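Local coordinates for SusD superfamily protein (Bacteroides vulgatus, PDB 3MYV) that probably binds polysaccharide at the bacterial outer membrane, helping to capture glycans for uptake, at residues 188-200 and 212-226. Sequence-based numbering, arbitrary orientation. Where two conformers were deposited one is given.
Sequences NKYAARALLARIY and LADQLIKDADTSGSY. With EDO (1,2-ethanediol), chain I.
An antiparallel helical hairpin, consistent with the TPR-like helical architecture of SusD proteins, joins helix 189-202 to helix 206-223, and Tyr190, Arg193 and Leu212 each fit as a knob into a hole of the facing helix. The axes of the two segments approach to 9.5 Å, with 155° between their N-to-C directions. Arg193, bent at chi3 (70°), forms an end-on salt bridge in which its NH1 and NH2 both donate to Asp219 OD2, each at 2.9 Å and near the guanidinium plane. Leu216 CD1 covers one guanidinium face, while Gln215 NE2 holds the other carboxylate oxygen, Asp219 OD1, at 2.9 Å. A leucine in place of Arg193 would probably leave Asp219 OD2 without its cationic mate and the carboxylate freer to turn. Leu212 CD2 enters among Leu196, Ala197 and Tyr200, and packing is tight where Leu216 CD2 meets Ala194 CA at 3.4 Å. At the start of helix 189-202, Asn188, the N-cap residue, accepts from Ala191 N through OD1 and donates from ND2 to Tyr226 OH (3.0 Å). Tyr226 CE2 lies over one face of the Tyr190 ring, the planes 59° apart. Phe249 of strand 248-252 packs against Tyr190, Ala194 and Tyr226; helix 160-177 touches Arg193 through Val175, and helix 334-348 meets Ala213 through Val337.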
loop_
_atom_site.group_PDB
_atom_site.type_symbol
_atom_site.label_atom_id
_atom_site.label_comp_id
_atom_site.label_asym_id
_atom_site.label_seq_id
_atom_site.Cartn_x
_atom_site.Cartn_y
_atom_site.Cartn_z
ATOM N N ASN A 188 14.662 -3.263 3.362
ATOM C CA ASN A 188 16.071 -2.938 3.171
ATOM C C ASN A 188 16.169 -1.681 2.297
ATOM O O ASN A 188 15.157 -1.052 2.003
ATOM C CB ASN A 188 16.839 -4.104 2.538
ATOM C CG ASN A 188 16.392 -4.407 1.103
ATOM O OD1 ASN A 188 15.409 -3.868 0.633
ATOM N ND2 ASN A 188 17.138 -5.267 0.413
ATOM N N LYS A 189 17.375 -1.322 1.882
ATOM C CA LYS A 189 17.583 -0.077 1.114
ATOM C C LYS A 189 16.762 -0.066 -0.170
ATOM O O LYS A 189 16.188 0.959 -0.539
ATOM C CB LYS A 189 19.071 0.111 0.809
ATOM C CG LYS A 189 19.430 1.474 0.225
ATOM C CD LYS A 189 20.955 1.569 0.058
ATOM C CE LYS A 189 21.332 2.821 -0.677
ATOM N NZ LYS A 189 22.745 3.120 -0.515
ATOM N N TYR A 190 16.667 -1.208 -0.846
ATOM C CA TYR A 190 15.842 -1.270 -2.039
ATOM C C TYR A 190 14.376 -0.955 -1.787
ATOM O O TYR A 190 13.769 -0.195 -2.550
ATOM C CB TYR A 190 15.977 -2.611 -2.731
ATOM C CG TYR A 190 17.253 -2.811 -3.485
ATOM C CD1 TYR A 190 17.339 -2.503 -4.846
ATOM C CD2 TYR A 190 18.340 -3.409 -2.876
ATOM C CE1 TYR A 190 18.519 -2.726 -5.552
ATOM C CE2 TYR A 190 19.505 -3.656 -3.567
ATOM C CZ TYR A 190 19.592 -3.310 -4.894
ATOM O OH TYR A 190 20.760 -3.567 -5.552
ATOM N N ALA A 191 13.803 -1.548 -0.739
ATOM C CA ALA A 191 12.437 -1.295 -0.320
ATOM C C ALA A 191 12.224 0.168 -0.038
ATOM O O ALA A 191 11.226 0.790 -0.478
ATOM C CB ALA A 191 12.101 -2.137 0.965
ATOM N N ALA A 192 13.130 0.728 0.750
ATOM C CA ALA A 192 13.026 2.144 1.114
ATOM C C ALA A 192 13.058 3.082 -0.095
ATOM O O ALA A 192 12.327 4.081 -0.117
ATOM C CB ALA A 192 14.157 2.544 2.121
ATOM N N ARG A 193 13.911 2.784 -1.080
ATOM C CA ARG A 193 13.937 3.565 -2.323
ATOM C C ARG A 193 12.652 3.354 -3.136
ATOM O O ARG A 193 12.131 4.297 -3.711
ATOM C CB ARG A 193 15.170 3.211 -3.182
ATOM C CG ARG A 193 16.516 3.531 -2.487
ATOM C CD ARG A 193 17.671 2.884 -3.231
ATOM N NE ARG A 193 17.906 3.516 -4.522
ATOM C CZ ARG A 193 18.553 2.955 -5.532
ATOM N NH1 ARG A 193 18.978 1.682 -5.464
ATOM N NH2 ARG A 193 18.759 3.656 -6.628
ATOM N N ALA A 194 12.122 2.130 -3.159
ATOM C CA ALA A 194 10.872 1.881 -3.868
ATOM C C ALA A 194 9.743 2.724 -3.238
ATOM O O ALA A 194 8.951 3.355 -3.947
ATOM C CB ALA A 194 10.529 0.367 -3.875
ATOM N N LEU A 195 9.685 2.745 -1.901
ATOM C CA LEU A 195 8.657 3.499 -1.192
ATOM C C LEU A 195 8.800 5.012 -1.480
ATOM O O LEU A 195 7.806 5.710 -1.729
ATOM C CB LEU A 195 8.732 3.212 0.322
ATOM C CG LEU A 195 7.758 3.940 1.244
ATOM C CD1 LEU A 195 6.312 3.730 0.838
ATOM C CD2 LEU A 195 7.965 3.549 2.721
ATOM N N LEU A 196 10.037 5.493 -1.444
ATOM C CA LEU A 196 10.351 6.906 -1.736
ATOM C C LEU A 196 9.926 7.299 -3.156
ATOM O O LEU A 196 9.430 8.409 -3.370
ATOM C CB LEU A 196 11.851 7.164 -1.537
ATOM C CG LEU A 196 12.344 8.607 -1.722
ATOM C CD1 LEU A 196 11.529 9.549 -0.834
ATOM C CD2 LEU A 196 13.840 8.766 -1.466
ATOM N N ALA A 197 10.144 6.407 -4.142
ATOM C CA ALA A 197 9.694 6.702 -5.513
ATOM C C ALA A 197 8.174 6.849 -5.522
ATOM O O ALA A 197 7.657 7.760 -6.176
ATOM C CB ALA A 197 10.137 5.639 -6.497
ATOM N N ARG A 198 7.466 5.965 -4.810
ATOM C CA ARG A 198 5.994 6.083 -4.704
ATOM C C ARG A 198 5.606 7.415 -4.090
ATOM O O ARG A 198 4.697 8.108 -4.587
ATOM C CB ARG A 198 5.413 4.911 -3.899
ATOM C CG ARG A 198 3.916 4.930 -3.680
ATOM C CD ARG A 198 3.537 4.090 -2.483
ATOM N NE ARG A 198 3.666 2.655 -2.766
ATOM C CZ ARG A 198 3.419 1.697 -1.884
ATOM N NH1 ARG A 198 3.055 2.009 -0.640
ATOM N NH2 ARG A 198 3.553 0.425 -2.233
ATOM N N ILE A 199 6.270 7.777 -2.985
ATOM C CA ILE A 199 5.898 8.985 -2.266
ATOM C C ILE A 199 6.193 10.230 -3.113
ATOM O O ILE A 199 5.379 11.167 -3.145
ATOM C CB ILE A 199 6.526 9.014 -0.829
ATOM C CG1 ILE A 199 5.835 7.950 0.052
ATOM C CG2 ILE A 199 6.384 10.404 -0.155
ATOM C CD1 ILE A 199 6.602 7.607 1.357
ATOM N N TYR A 200 7.336 10.250 -3.802
ATOM C CA TYR A 200 7.614 11.348 -4.751
ATOM C C TYR A 200 6.450 11.493 -5.743
ATOM O O TYR A 200 5.955 12.595 -5.989
ATOM C CB TYR A 200 8.891 11.100 -5.554
ATOM C CG TYR A 200 10.218 11.359 -4.878
ATOM C CD1 TYR A 200 10.417 12.440 -4.017
ATOM C CD2 TYR A 200 11.304 10.508 -5.129
ATOM C CE1 TYR A 200 11.669 12.664 -3.432
ATOM C CE2 TYR A 200 12.510 10.716 -4.558
ATOM C CZ TYR A 200 12.702 11.792 -3.707
ATOM O OH TYR A 200 13.952 11.955 -3.143
ATOM N N LEU A 212 14.417 8.272 -9.710
ATOM C CA LEU A 212 14.635 7.256 -8.683
ATOM C C LEU A 212 14.152 5.896 -9.156
ATOM O O LEU A 212 14.856 4.879 -8.980
ATOM C CB LEU A 212 13.951 7.643 -7.357
ATOM C CG LEU A 212 14.134 6.648 -6.189
ATOM C CD1 LEU A 212 15.602 6.262 -5.965
ATOM C CD2 LEU A 212 13.569 7.216 -4.899
ATOM N N ALA A 213 12.956 5.853 -9.742
ATOM C CA ALA A 213 12.374 4.564 -10.184
ATOM C C ALA A 213 13.265 3.958 -11.262
ATOM O O ALA A 213 13.566 2.769 -11.244
ATOM C CB ALA A 213 10.932 4.739 -10.724
ATOM N N ASP A 214 13.716 4.804 -12.176
ATOM C CA ASP A 214 14.632 4.384 -13.247
ATOM C C ASP A 214 15.932 3.806 -12.677
ATOM O O ASP A 214 16.400 2.752 -13.124
ATOM C CB ASP A 214 14.913 5.592 -14.156
ATOM C CG ASP A 214 15.918 5.276 -15.268
ATOM O OD1 ASP A 214 15.616 4.465 -16.166
ATOM O OD2 ASP A 214 17.007 5.845 -15.202
ATOM N N GLN A 215 16.537 4.488 -11.695
ATOM C CA GLN A 215 17.832 4.041 -11.191
ATOM C C GLN A 215 17.673 2.770 -10.383
ATOM O O GLN A 215 18.562 1.910 -10.394
ATOM C CB GLN A 215 18.513 5.115 -10.329
ATOM C CG GLN A 215 19.975 4.768 -9.999
ATOM C CD GLN A 215 20.830 4.627 -11.249
ATOM O OE1 GLN A 215 20.930 5.560 -12.049
ATOM N NE2 GLN A 215 21.440 3.466 -11.428
ATOM N N LEU A 216 16.550 2.660 -9.667
ATOM C CA LEU A 216 16.258 1.486 -8.847
ATOM C C LEU A 216 16.097 0.257 -9.739
ATOM O O LEU A 216 16.587 -0.840 -9.409
ATOM C CB LEU A 216 14.977 1.746 -8.003
ATOM C CG LEU A 216 14.499 0.657 -7.040
ATOM C CD1 LEU A 216 15.594 0.289 -6.074
ATOM C CD2 LEU A 216 13.227 1.113 -6.258
ATOM N N ILE A 217 15.404 0.419 -10.864
ATOM C CA ILE A 217 15.249 -0.677 -11.828
ATOM C C ILE A 217 16.607 -1.073 -12.397
ATOM O O ILE A 217 16.927 -2.269 -12.500
ATOM C CB ILE A 217 14.292 -0.299 -12.970
ATOM C CG1 ILE A 217 12.849 -0.161 -12.449
ATOM C CG2 ILE A 217 14.314 -1.315 -14.072
ATOM C CD1 ILE A 217 11.967 0.631 -13.394
ATOM N N LYS A 218 17.418 -0.065 -12.735
ATOM C CA LYS A 218 18.746 -0.331 -13.265
ATOM C C LYS A 218 19.608 -1.072 -12.244
ATOM O O LYS A 218 20.297 -2.047 -12.606
ATOM C CB LYS A 218 19.419 0.950 -13.716
ATOM C CG LYS A 218 18.822 1.536 -14.985
ATOM C CD LYS A 218 19.329 2.921 -15.230
ATOM C CE LYS A 218 19.009 3.404 -16.623
ATOM N NZ LYS A 218 19.215 4.902 -16.642
ATOM N N ASP A 219 19.537 -0.637 -10.980
ATOM C CA ASP A 219 20.303 -1.271 -9.906
ATOM C C ASP A 219 19.841 -2.713 -9.648
ATOM O O ASP A 219 20.671 -3.597 -9.426
ATOM C CB ASP A 219 20.238 -0.465 -8.603
ATOM C CG ASP A 219 20.880 0.910 -8.717
ATOM O OD1 ASP A 219 21.640 1.169 -9.698
ATOM O OD2 ASP A 219 20.592 1.753 -7.835
ATOM N N ALA A 220 18.533 -2.959 -9.648
ATOM C CA ALA A 220 18.018 -4.350 -9.566
ATOM C C ALA A 220 18.598 -5.250 -10.669
ATOM O O ALA A 220 18.972 -6.413 -10.426
ATOM C CB ALA A 220 16.497 -4.366 -9.632
ATOM N N ASP A 221 18.646 -4.707 -11.878
ATOM C CA ASP A 221 19.160 -5.439 -13.032
ATOM C C ASP A 221 20.664 -5.687 -12.952
ATOM O O ASP A 221 21.124 -6.797 -13.212
ATOM C CB ASP A 221 18.816 -4.688 -14.310
ATOM C CG ASP A 221 17.352 -4.754 -14.617
ATOM O OD1 ASP A 221 16.700 -5.682 -14.085
ATOM O OD2 ASP A 221 16.847 -3.894 -15.364
ATOM N N THR A 222 21.434 -4.663 -12.576
ATOM C CA THR A 222 22.897 -4.784 -12.504
ATOM C C THR A 222 23.327 -5.758 -11.403
ATOM O O THR A 222 24.240 -6.556 -11.578
ATOM C CB THR A 222 23.566 -3.415 -12.234
ATOM O OG1 THR A 222 23.250 -2.507 -13.298
ATOM C CG2 THR A 222 25.080 -3.565 -12.135
ATOM N N SER A 223 22.662 -5.686 -10.258
ATOM C CA SER A 223 22.986 -6.568 -9.137
ATOM C C SER A 223 22.418 -7.975 -9.294
ATOM O O SER A 223 22.931 -8.932 -8.702
ATOM C CB SER A 223 22.465 -5.946 -7.839
ATOM O OG SER A 223 21.044 -5.877 -7.863
ATOM N N GLY A 224 21.335 -8.096 -10.056
ATOM C CA GLY A 224 20.564 -9.335 -10.142
ATOM C C GLY A 224 19.740 -9.636 -8.901
ATOM O O GLY A 224 19.181 -10.726 -8.772
ATOM N N SER A 225 19.616 -8.658 -8.011
ATOM C CA SER A 225 19.021 -8.905 -6.703
ATOM C C SER A 225 17.504 -8.959 -6.715
ATOM O O SER A 225 16.909 -9.577 -5.828
ATOM C CB SER A 225 19.535 -7.886 -5.700
ATOM O OG SER A 225 20.909 -8.134 -5.479
ATOM N N TYR A 226 16.895 -8.327 -7.724
ATOM C CA TYR A 226 15.459 -8.397 -7.954
ATOM C C TYR A 226 15.211 -8.499 -9.451
ATOM O O TYR A 226 16.028 -8.027 -10.256
ATOM C CB TYR A 226 14.741 -7.195 -7.368
ATOM C CG TYR A 226 14.972 -7.036 -5.904
ATOM C CD1 TYR A 226 14.158 -7.685 -4.965
ATOM C CD2 TYR A 226 16.027 -6.239 -5.431
ATOM C CE1 TYR A 226 14.379 -7.519 -3.600
ATOM C CE2 TYR A 226 16.258 -6.086 -4.076
ATOM C CZ TYR A 226 15.437 -6.731 -3.164
ATOM O OH TYR A 226 15.643 -6.566 -1.818
HETATM C C1 EDO I . -0.278 -1.035 0.200
HETATM O O1 EDO I . -0.985 -0.199 -0.706
HETATM C C2 EDO I . 1.229 -0.777 0.113
HETATM O O2 EDO I . 1.642 0.370 0.930
HETATM O O HOH W 1 22.049 -6.044 -4.026
#